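Local coordinates for Z-ring associated protein G (Haemophilus ducreyi, PDB 6UN9) that probably takes part in cell division, envelope biogenesis and cell shape maintenance, as a tetrameric coiled coil likely to link the Z-ring to septal peptidoglycan synthesis, at the interface of chains A and B and the interface of chains A and C. Residues are numbered along the deposited sequence; one frame, centred on the assembly and turned at random. Chains: chain A/B/C, Uncharacterized protein.

Contact 1: the interface of chains A and B. Residues chain A 61, 64, 68, 78-80; chain B 43-44, 46-47, 50-51.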
ATOM      1  N   TYR A  61      -6.864   8.672  -0.909  1.00 91.70           N
ATOM      2  CA  TYR A  61      -7.263   9.442   0.265  1.00 85.00           C
ATOM      3  C   TYR A  61      -8.035  10.689  -0.136  1.00 92.34           C
ATOM      4  O   TYR A  61      -9.085  10.978   0.446  1.00 89.58           O
ATOM      5  CB  TYR A  61      -6.053   9.837   1.119  1.00 81.08           C
ATOM      6  CG  TYR A  61      -6.406  10.830   2.219  1.00 77.03           C
ATOM      7  CD1 TYR A  61      -6.847  10.391   3.457  1.00 73.26           C
ATOM      8  CD2 TYR A  61      -6.302  12.209   2.010  1.00 82.99           C
ATOM      9  CE1 TYR A  61      -7.170  11.289   4.453  1.00 87.75           C
ATOM     10  CE2 TYR A  61      -6.628  13.110   2.999  1.00 79.87           C
ATOM     11  CZ  TYR A  61      -7.064  12.650   4.220  1.00 85.75           C
ATOM     12  OH  TYR A  61      -7.399  13.549   5.222  1.00 83.44           O
ATOM     13  N   PHE A  64     -11.433  10.455  -1.291  1.00 79.90           N
ATOM     14  CA  PHE A  64     -12.351  10.339  -0.173  1.00 76.29           C
ATOM     15  C   PHE A  64     -12.508  11.656   0.571  1.00 77.70           C
ATOM     16  O   PHE A  64     -13.587  11.938   1.113  1.00 78.26           O
ATOM     17  CB  PHE A  64     -11.877   9.219   0.768  1.00 71.16           C
ATOM     18  CG  PHE A  64     -12.526   7.911   0.462  1.00 70.00           C
ATOM     19  CD1 PHE A  64     -13.362   7.295   1.387  1.00 69.54           C
ATOM     20  CD2 PHE A  64     -12.372   7.340  -0.800  1.00 69.54           C
ATOM     21  CE1 PHE A  64     -14.008   6.120   1.056  1.00 68.62           C
ATOM     22  CE2 PHE A  64     -12.998   6.164  -1.121  1.00 68.65           C
ATOM     23  CZ  PHE A  64     -13.828   5.562  -0.202  1.00 76.87           C
ATOM     24  N   SER A  68     -16.490  12.887   0.750  1.00 88.35           N
ATOM     25  CA  SER A  68     -17.181  12.816   2.030  1.00 85.34           C
ATOM     26  C   SER A  68     -17.731  14.176   2.439  1.00111.52           C
ATOM     27  O   SER A  68     -18.846  14.271   2.969  1.00118.70           O
ATOM     28  CB  SER A  68     -16.253  12.272   3.111  1.00 73.86           C
ATOM     29  OG  SER A  68     -16.926  12.179   4.351  1.00 73.97           O
ATOM     30  N   VAL A  78     -14.870  13.757   9.858  1.00155.49           N
ATOM     31  CA  VAL A  78     -13.864  13.147  10.724  1.00147.41           C
ATOM     32  C   VAL A  78     -12.518  13.392  10.049  1.00145.82           C
ATOM     33  O   VAL A  78     -12.092  12.641   9.173  1.00150.36           O
ATOM     34  CB  VAL A  78     -14.143  11.663  10.975  1.00133.61           C
ATOM     35  CG1 VAL A  78     -15.024  11.495  12.204  1.00130.63           C
ATOM     36  CG2 VAL A  78     -14.812  11.038   9.752  1.00123.16           C
ATOM     37  N   GLU A  79     -11.856  14.489  10.441  1.00140.09           N
ATOM     38  CA  GLU A  79     -10.482  14.808  10.050  1.00132.03           C
ATOM     39  C   GLU A  79     -10.300  15.124   8.561  1.00119.85           C
ATOM     40  O   GLU A  79      -9.472  15.979   8.218  1.00114.98           O
ATOM     41  CB  GLU A  79      -9.557  13.658  10.475  1.00142.52           C
ATOM     42  CG  GLU A  79      -8.634  13.099   9.387  1.00148.35           C
ATOM     43  CD  GLU A  79      -9.207  11.876   8.687  1.00146.27           C
ATOM     44  OE1 GLU A  79      -9.099  11.800   7.444  1.00142.57           O
ATOM     45  OE2 GLU A  79      -9.764  10.990   9.376  1.00146.23           O
ATOM     46  N   PHE A  80     -11.060  14.453   7.682  1.00116.34           N
ATOM     47  CA  PHE A  80     -10.853  14.470   6.215  1.00106.07           C
ATOM     48  C   PHE A  80     -10.564  15.869   5.630  1.00108.57           C
ATOM     49  O   PHE A  80     -11.108  16.886   6.085  1.00118.81           O
ATOM     50  CB  PHE A  80     -12.076  13.869   5.494  1.00 92.64           C
ATOM     51  CG  PHE A  80     -12.024  12.361   5.279  1.00 75.51           C
ATOM     52  CD1 PHE A  80     -10.928  11.753   4.692  1.00 88.37           C
ATOM     53  CD2 PHE A  80     -13.101  11.558   5.644  1.00 74.16           C
ATOM     54  CE1 PHE A  80     -10.904  10.361   4.479  1.00 79.50           C
ATOM     55  CE2 PHE A  80     -13.087  10.177   5.438  1.00 72.80           C
ATOM     56  CZ  PHE A  80     -11.984   9.576   4.851  1.00 72.21           C
TER
ATOM     57  N   PHE B  43     -18.340   6.296   5.065  1.00 86.89           N
ATOM     58  CA  PHE B  43     -17.143   7.137   5.076  1.00 74.70           C
ATOM     59  C   PHE B  43     -16.429   7.156   6.424  1.00 80.11           C
ATOM     60  O   PHE B  43     -15.210   7.344   6.458  1.00 98.37           O
ATOM     61  CB  PHE B  43     -17.472   8.573   4.680  1.00 70.68           C
ATOM     62  CG  PHE B  43     -17.669   8.769   3.211  1.00 69.95           C
ATOM     63  CD1 PHE B  43     -16.592   8.741   2.343  1.00 69.99           C
ATOM     64  CD2 PHE B  43     -18.931   9.006   2.698  1.00 77.87           C
ATOM     65  CE1 PHE B  43     -16.765   8.923   0.979  1.00 69.59           C
ATOM     66  CE2 PHE B  43     -19.118   9.192   1.344  1.00 80.92           C
ATOM     67  CZ  PHE B  43     -18.029   9.148   0.483  1.00 90.36           C
ATOM     68  N   GLU B  44     -17.138   6.981   7.537  1.00 72.49           N
ATOM     69  CA  GLU B  44     -16.442   7.055   8.817  1.00 84.12           C
ATOM     70  C   GLU B  44     -15.597   5.812   9.074  1.00 96.54           C
ATOM     71  O   GLU B  44     -14.556   5.906   9.740  1.00 74.53           O
ATOM     72  CB  GLU B  44     -17.431   7.283   9.967  1.00 88.30           C
ATOM     73  CG  GLU B  44     -18.354   6.104  10.282  1.00104.55           C
ATOM     74  CD  GLU B  44     -19.010   6.223  11.650  1.00120.69           C
ATOM     75  OE1 GLU B  44     -19.587   5.218  12.130  1.00120.84           O
ATOM     76  OE2 GLU B  44     -18.944   7.320  12.245  1.00130.38           O
ATOM     77  N   SER B  46     -14.642   3.994   6.288  1.00101.70           N
ATOM     78  CA  SER B  46     -13.634   4.087   5.247  1.00 92.48           C
ATOM     79  C   SER B  46     -12.439   4.893   5.720  1.00 81.29           C
ATOM     80  O   SER B  46     -11.356   4.768   5.143  1.00 72.45           O
ATOM     81  CB  SER B  46     -14.209   4.720   3.984  1.00 88.46           C
ATOM     82  OG  SER B  46     -15.093   3.830   3.327  1.00 83.68           O
ATOM     83  N   ALA B  47     -12.617   5.731   6.744  1.00 74.03           N
ATOM     84  CA  ALA B  47     -11.507   6.534   7.240  1.00 75.34           C
ATOM     85  C   ALA B  47     -10.539   5.680   8.048  1.00 88.12           C
ATOM     86  O   ALA B  47      -9.360   5.555   7.696  1.00 91.54           O
ATOM     87  CB  ALA B  47     -12.023   7.698   8.085  1.00 73.61           C
ATOM     88  N   LEU B  50      -8.747   3.298   6.026  1.00 73.89           N
ATOM     89  CA  LEU B  50      -7.685   3.988   5.305  1.00 73.63           C
ATOM     90  C   LEU B  50      -6.527   4.330   6.232  1.00 97.41           C
ATOM     91  O   LEU B  50      -5.368   3.996   5.944  1.00100.92           O
ATOM     92  CB  LEU B  50      -8.222   5.254   4.652  1.00 72.90           C
ATOM     93  CG  LEU B  50      -7.754   5.529   3.231  1.00 85.81           C
ATOM     94  CD1 LEU B  50      -7.845   4.261   2.387  1.00 72.35           C
ATOM     95  CD2 LEU B  50      -8.619   6.640   2.635  1.00 90.81           C
ATOM     96  N   GLU B  51      -6.824   4.973   7.367  1.00 91.40           N
ATOM     97  CA  GLU B  51      -5.768   5.409   8.278  1.00 95.72           C
ATOM     98  C   GLU B  51      -4.876   4.255   8.740  1.00 94.75           C
ATOM     99  O   GLU B  51      -3.733   4.493   9.154  1.00 76.88           O
ATOM    100  CB  GLU B  51      -6.381   6.145   9.480  1.00 80.04           C
ATOM    101  CG  GLU B  51      -6.208   7.680   9.419  1.00100.26           C
ATOM    102  CD  GLU B  51      -7.058   8.375   8.326  1.00122.28           C
ATOM    103  OE1 GLU B  51      -8.304   8.454   8.474  1.00119.85           O
ATOM    104  OE2 GLU B  51      -6.477   8.863   7.326  1.00122.55           O
TER
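One face of the B:Phe43 ring receives A:Ser68. The CB of the serine stands 3.6 Å above the ring plane, nearer the ring edge than its centre, as a CH-pi contact. The same ring meets A:Phe64 edge-to-face, with planes 68° apart and CD1 of A:Phe64 3.7 Å from CD1 of B:Phe43. Farther round the A:Phe64 rim, CE1 touches CB of B:Ser46. A third ring, A:Phe80, presents its edge to the backbone: O of B:Phe43 lies in the ring plane, 3.7 Å from CE2. Its CZ rests on the methyl CB of B:Ala47, also at 3.7 Å. The ring of A:Tyr61 crosses B:Glu51 obliquely, and the backbone CA of A:Tyr61 meets CD2 of B:Leu50 at 3.9 Å. Beside this apolar patch two carboxylates meet tip to tip, their planes 75° apart. OE2 of A:Glu79 is 3.1 Å from OE1 of B:Glu51. Two charged carboxylates would repel; a proton on one could allow the approach, but the structure does not show it. Both glutamate side chains bend at chi2. A weak hydrogen bond from the OH of A:Tyr61 to OE1 of A:Glu79 may steady the first. The patch is part of a two-fold interface of helices and the C-terminal segment in the coiled-coil assembly. Chain A gives the C-terminal part of helix 42-69 and the segment 78-80, which returns along it; chain B gives the middle of its long helix 18-66.

Contact 2: the interface of chains A and C. Residues chain A 38-39, 41-42, 45-46; chain C 63-64, 67, 70-71.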
ATOM      1  N   GLN A  38      24.191  -4.757  -5.432  1.00 74.27           N
ATOM      2  CA  GLN A  38      22.829  -5.241  -5.569  1.00 68.38           C
ATOM      3  C   GLN A  38      22.026  -5.025  -4.300  1.00 80.26           C
ATOM      4  O   GLN A  38      20.848  -5.400  -4.256  1.00 83.85           O
ATOM      5  CB  GLN A  38      22.787  -6.713  -6.008  1.00 68.06           C
ATOM      6  CG  GLN A  38      23.406  -7.737  -5.087  1.00 98.49           C
ATOM      7  CD  GLN A  38      23.676  -9.090  -5.795  1.00102.42           C
ATOM      8  OE1 GLN A  38      23.415  -9.255  -7.005  1.00 90.64           O
ATOM      9  NE2 GLN A  38      24.219 -10.055  -5.037  1.00 86.69           N
ATOM     10  N   LEU A  39      22.633  -4.426  -3.274  1.00 81.59           N
ATOM     11  CA  LEU A  39      21.868  -3.733  -2.244  1.00 76.66           C
ATOM     12  C   LEU A  39      21.515  -2.327  -2.712  1.00 78.08           C
ATOM     13  O   LEU A  39      20.360  -1.899  -2.615  1.00 83.52           O
ATOM     14  CB  LEU A  39      22.660  -3.675  -0.935  1.00 68.60           C
ATOM     15  CG  LEU A  39      22.274  -4.624   0.191  1.00 72.35           C
ATOM     16  CD1 LEU A  39      22.874  -4.094   1.462  1.00 68.77           C
ATOM     17  CD2 LEU A  39      20.747  -4.794   0.357  1.00 73.35           C
ATOM     18  N   ARG A  41      21.050  -1.497  -5.585  1.00 91.40           N
ATOM     19  CA  ARG A  41      19.979  -1.666  -6.563  1.00 89.97           C
ATOM     20  C   ARG A  41      18.641  -1.891  -5.870  1.00 91.88           C
ATOM     21  O   ARG A  41      17.601  -1.428  -6.348  1.00 91.34           O
ATOM     22  CB  ARG A  41      20.312  -2.827  -7.511  1.00 87.78           C
ATOM     23  CG  ARG A  41      19.127  -3.550  -8.164  1.00108.11           C
ATOM     24  CD  ARG A  41      18.429  -2.711  -9.253  1.00123.99           C
ATOM     25  NE  ARG A  41      17.773  -3.551 -10.259  1.00126.09           N
ATOM     26  CZ  ARG A  41      18.330  -3.902 -11.418  1.00117.46           C
ATOM     27  NH1 ARG A  41      19.552  -3.478 -11.727  1.00116.20           N
ATOM     28  NH2 ARG A  41      17.671  -4.673 -12.275  1.00108.42           N
ATOM     29  N   HIS A  42      18.655  -2.571  -4.727  1.00 79.26           N
ATOM     30  CA  HIS A  42      17.413  -2.964  -4.088  1.00 67.90           C
ATOM     31  C   HIS A  42      16.747  -1.794  -3.381  1.00 71.95           C
ATOM     32  O   HIS A  42      15.541  -1.599  -3.524  1.00 77.45           O
ATOM     33  CB  HIS A  42      17.696  -4.103  -3.132  1.00 67.44           C
ATOM     34  CG  HIS A  42      16.687  -4.260  -2.043  1.00 67.16           C
ATOM     35  ND1 HIS A  42      15.668  -5.182  -2.105  1.00 66.71           N
ATOM     36  CD2 HIS A  42      16.573  -3.644  -0.841  1.00 70.35           C
ATOM     37  CE1 HIS A  42      14.963  -5.124  -0.986  1.00 73.01           C
ATOM     38  NE2 HIS A  42      15.491  -4.199  -0.204  1.00 67.03           N
ATOM     39  N   GLN A  45      15.371   0.624  -6.283  1.00 80.77           N
ATOM     40  CA  GLN A  45      14.137   0.125  -6.868  1.00 77.47           C
ATOM     41  C   GLN A  45      13.070  -0.141  -5.814  1.00 80.04           C
ATOM     42  O   GLN A  45      11.922  -0.434  -6.173  1.00 90.63           O
ATOM     43  CB  GLN A  45      14.432  -1.142  -7.690  1.00 99.52           C
ATOM     44  CG  GLN A  45      13.265  -1.703  -8.516  1.00118.58           C
ATOM     45  CD  GLN A  45      12.619  -0.677  -9.440  1.00112.79           C
ATOM     46  OE1 GLN A  45      13.293   0.179 -10.009  1.00127.28           O
ATOM     47  NE2 GLN A  45      11.308  -0.769  -9.592  1.00 96.89           N
ATOM     48  N   SER A  46      13.411  -0.036  -4.530  1.00 68.56           N
ATOM     49  CA  SER A  46      12.401  -0.101  -3.483  1.00 83.81           C
ATOM     50  C   SER A  46      11.838   1.281  -3.177  1.00 88.43           C
ATOM     51  O   SER A  46      10.619   1.453  -3.094  1.00 78.51           O
ATOM     52  CB  SER A  46      12.981  -0.731  -2.216  1.00 67.93           C
ATOM     53  OG  SER A  46      12.649  -2.103  -2.155  1.00 67.25           O
TER
ATOM     54  N   HIS C  63       9.409  -7.579  -6.163  1.00 79.20           N
ATOM     55  CA  HIS C  63      10.763  -7.035  -6.043  1.00 72.77           C
ATOM     56  C   HIS C  63      11.428  -7.461  -4.741  1.00 77.64           C
ATOM     57  O   HIS C  63      12.654  -7.388  -4.634  1.00 71.15           O
ATOM     58  CB  HIS C  63      10.743  -5.507  -6.138  1.00 70.41           C
ATOM     59  CG  HIS C  63      12.060  -4.850  -5.837  1.00 85.62           C
ATOM     60  ND1 HIS C  63      13.110  -4.827  -6.732  1.00 70.84           N
ATOM     61  CD2 HIS C  63      12.487  -4.172  -4.744  1.00 85.42           C
ATOM     62  CE1 HIS C  63      14.120  -4.156  -6.206  1.00 70.51           C
ATOM     63  NE2 HIS C  63      13.771  -3.755  -4.999  1.00 69.73           N
ATOM     64  N   PHE C  64      10.651  -7.898  -3.749  1.00 76.20           N
ATOM     65  CA  PHE C  64      11.247  -8.461  -2.545  1.00 73.00           C
ATOM     66  C   PHE C  64      11.499  -9.952  -2.703  1.00 93.37           C
ATOM     67  O   PHE C  64      12.546 -10.445  -2.279  1.00108.68           O
ATOM     68  CB  PHE C  64      10.352  -8.211  -1.322  1.00 78.24           C
ATOM     69  CG  PHE C  64      10.192  -6.758  -0.960  1.00 80.63           C
ATOM     70  CD1 PHE C  64      11.042  -5.791  -1.480  1.00 77.69           C
ATOM     71  CD2 PHE C  64       9.186  -6.362  -0.093  1.00 90.45           C
ATOM     72  CE1 PHE C  64      10.887  -4.460  -1.149  1.00 79.23           C
ATOM     73  CE2 PHE C  64       9.015  -5.025   0.249  1.00 88.06           C
ATOM     74  CZ  PHE C  64       9.868  -4.074  -0.287  1.00 90.46           C
ATOM     75  N   ASN C  67      14.464 -10.272  -4.835  1.00 95.51           N
ATOM     76  CA  ASN C  67      15.656  -9.740  -4.182  1.00 79.48           C
ATOM     77  C   ASN C  67      15.917 -10.328  -2.802  1.00 87.12           C
ATOM     78  O   ASN C  67      16.964 -10.030  -2.221  1.00 94.36           O
ATOM     79  CB  ASN C  67      15.594  -8.206  -4.057  1.00 72.04           C
ATOM     80  CG  ASN C  67      16.138  -7.491  -5.284  1.00 80.24           C
ATOM     81  OD1 ASN C  67      16.870  -6.505  -5.173  1.00 81.58           O
ATOM     82  ND2 ASN C  67      15.784  -7.985  -6.461  1.00 83.44           N
ATOM     83  N   GLN C  70      17.569 -13.772  -4.563  1.00116.58           N
ATOM     84  CA  GLN C  70      18.844 -13.526  -5.229  1.00109.39           C
ATOM     85  C   GLN C  70      19.913 -12.957  -4.304  1.00 99.45           C
ATOM     86  O   GLN C  70      21.053 -12.776  -4.748  1.00100.69           O
ATOM     87  CB  GLN C  70      18.662 -12.563  -6.412  1.00121.72           C
ATOM     88  CG  GLN C  70      18.623 -11.077  -6.005  1.00125.69           C
ATOM     89  CD  GLN C  70      19.500 -10.180  -6.883  1.00115.19           C
ATOM     90  OE1 GLN C  70      19.998 -10.603  -7.927  1.00115.10           O
ATOM     91  NE2 GLN C  70      19.689  -8.932  -6.453  1.00104.47           N
ATOM     92  N   LEU C  71      19.583 -12.644  -3.048  1.00105.12           N
ATOM     93  CA  LEU C  71      20.563 -12.081  -2.123  1.00 97.91           C
ATOM     94  C   LEU C  71      20.944 -13.011  -0.983  1.00 80.34           C
ATOM     95  O   LEU C  71      21.900 -12.705  -0.260  1.00 83.45           O
ATOM     96  CB  LEU C  71      20.049 -10.764  -1.514  1.00 90.23           C
ATOM     97  CG  LEU C  71      20.067  -9.500  -2.371  1.00 88.12           C
ATOM     98  CD1 LEU C  71      20.437  -8.282  -1.534  1.00 81.93           C
ATOM     99  CD2 LEU C  71      21.022  -9.666  -3.536  1.00 95.12           C
TER
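C:His63 and A:Gln38 bury the greatest areas in this patch, 60 and 58 Å², followed by A:His42. The patch belongs to a two-fold interface of the ZapG-family coiled coil. C:His63 points out from its helix with CG anti to the backbone N. Its NE2 donates a hydrogen bond to the main-chain O of A:His42 at 3.2 Å. The N-H is nearly straight on the acceptor, 161° at the hydrogen. It meets a lone pair in the carbonyl plane, and the acceptor lies close to the plane of the imidazole. The OG of A:Ser46 sits at the ring edge, 3.3 Å from CD2. The side chain of A:Gln45 crosses the imidazole obliquely, with its amide turned 74° from the ring. Its CB packs 3.4 Å from CE1 of C:His63. Carbonyl, serine and glutamine would limit rotation of the imidazole.

A:His42 also has CG anti to the backbone N and runs alongside C:Asn67 in the opposite direction. The amide of C:Asn67 is at the edge of its ring, and OD1 lies 3.3 Å from CB of A:His42. The CE1 end of the ring approaches CD1 of C:Phe64 at 4.0 Å, the side chains crossing at about a right angle.

A:Gln38 takes the crowded first torsion (chi1 62°), then extends beyond CG. Its aliphatic stem runs antiparallel beside C:Leu71, with CG 3.4 Å from CD2 of the leucine. The amides of A:Gln38 and C:Gln70 point tip to tip. At 3.8 Å between OE1 of A:Gln38 and NE2 of C:Gln70 they are near neighbours rather than bonded partners.

The C-alpha centres of contact 1 and contact 2 lie about 34 Å apart. In chain A, helix 42-69 serves both. Its N-terminal start, with the short break after helix 16-37, meets chain C in contact 2, and its C-terminal part meets chain B in contact 1. Ser46 and Phe64 are used in both contacts. Because each contact has its twin, each Ser46 meets Phe64 of both neighbours, and each Phe64 serves both contacts. Each interface is two-fold, so the two together can join one chain to two neighbours, which fits the homotetramer.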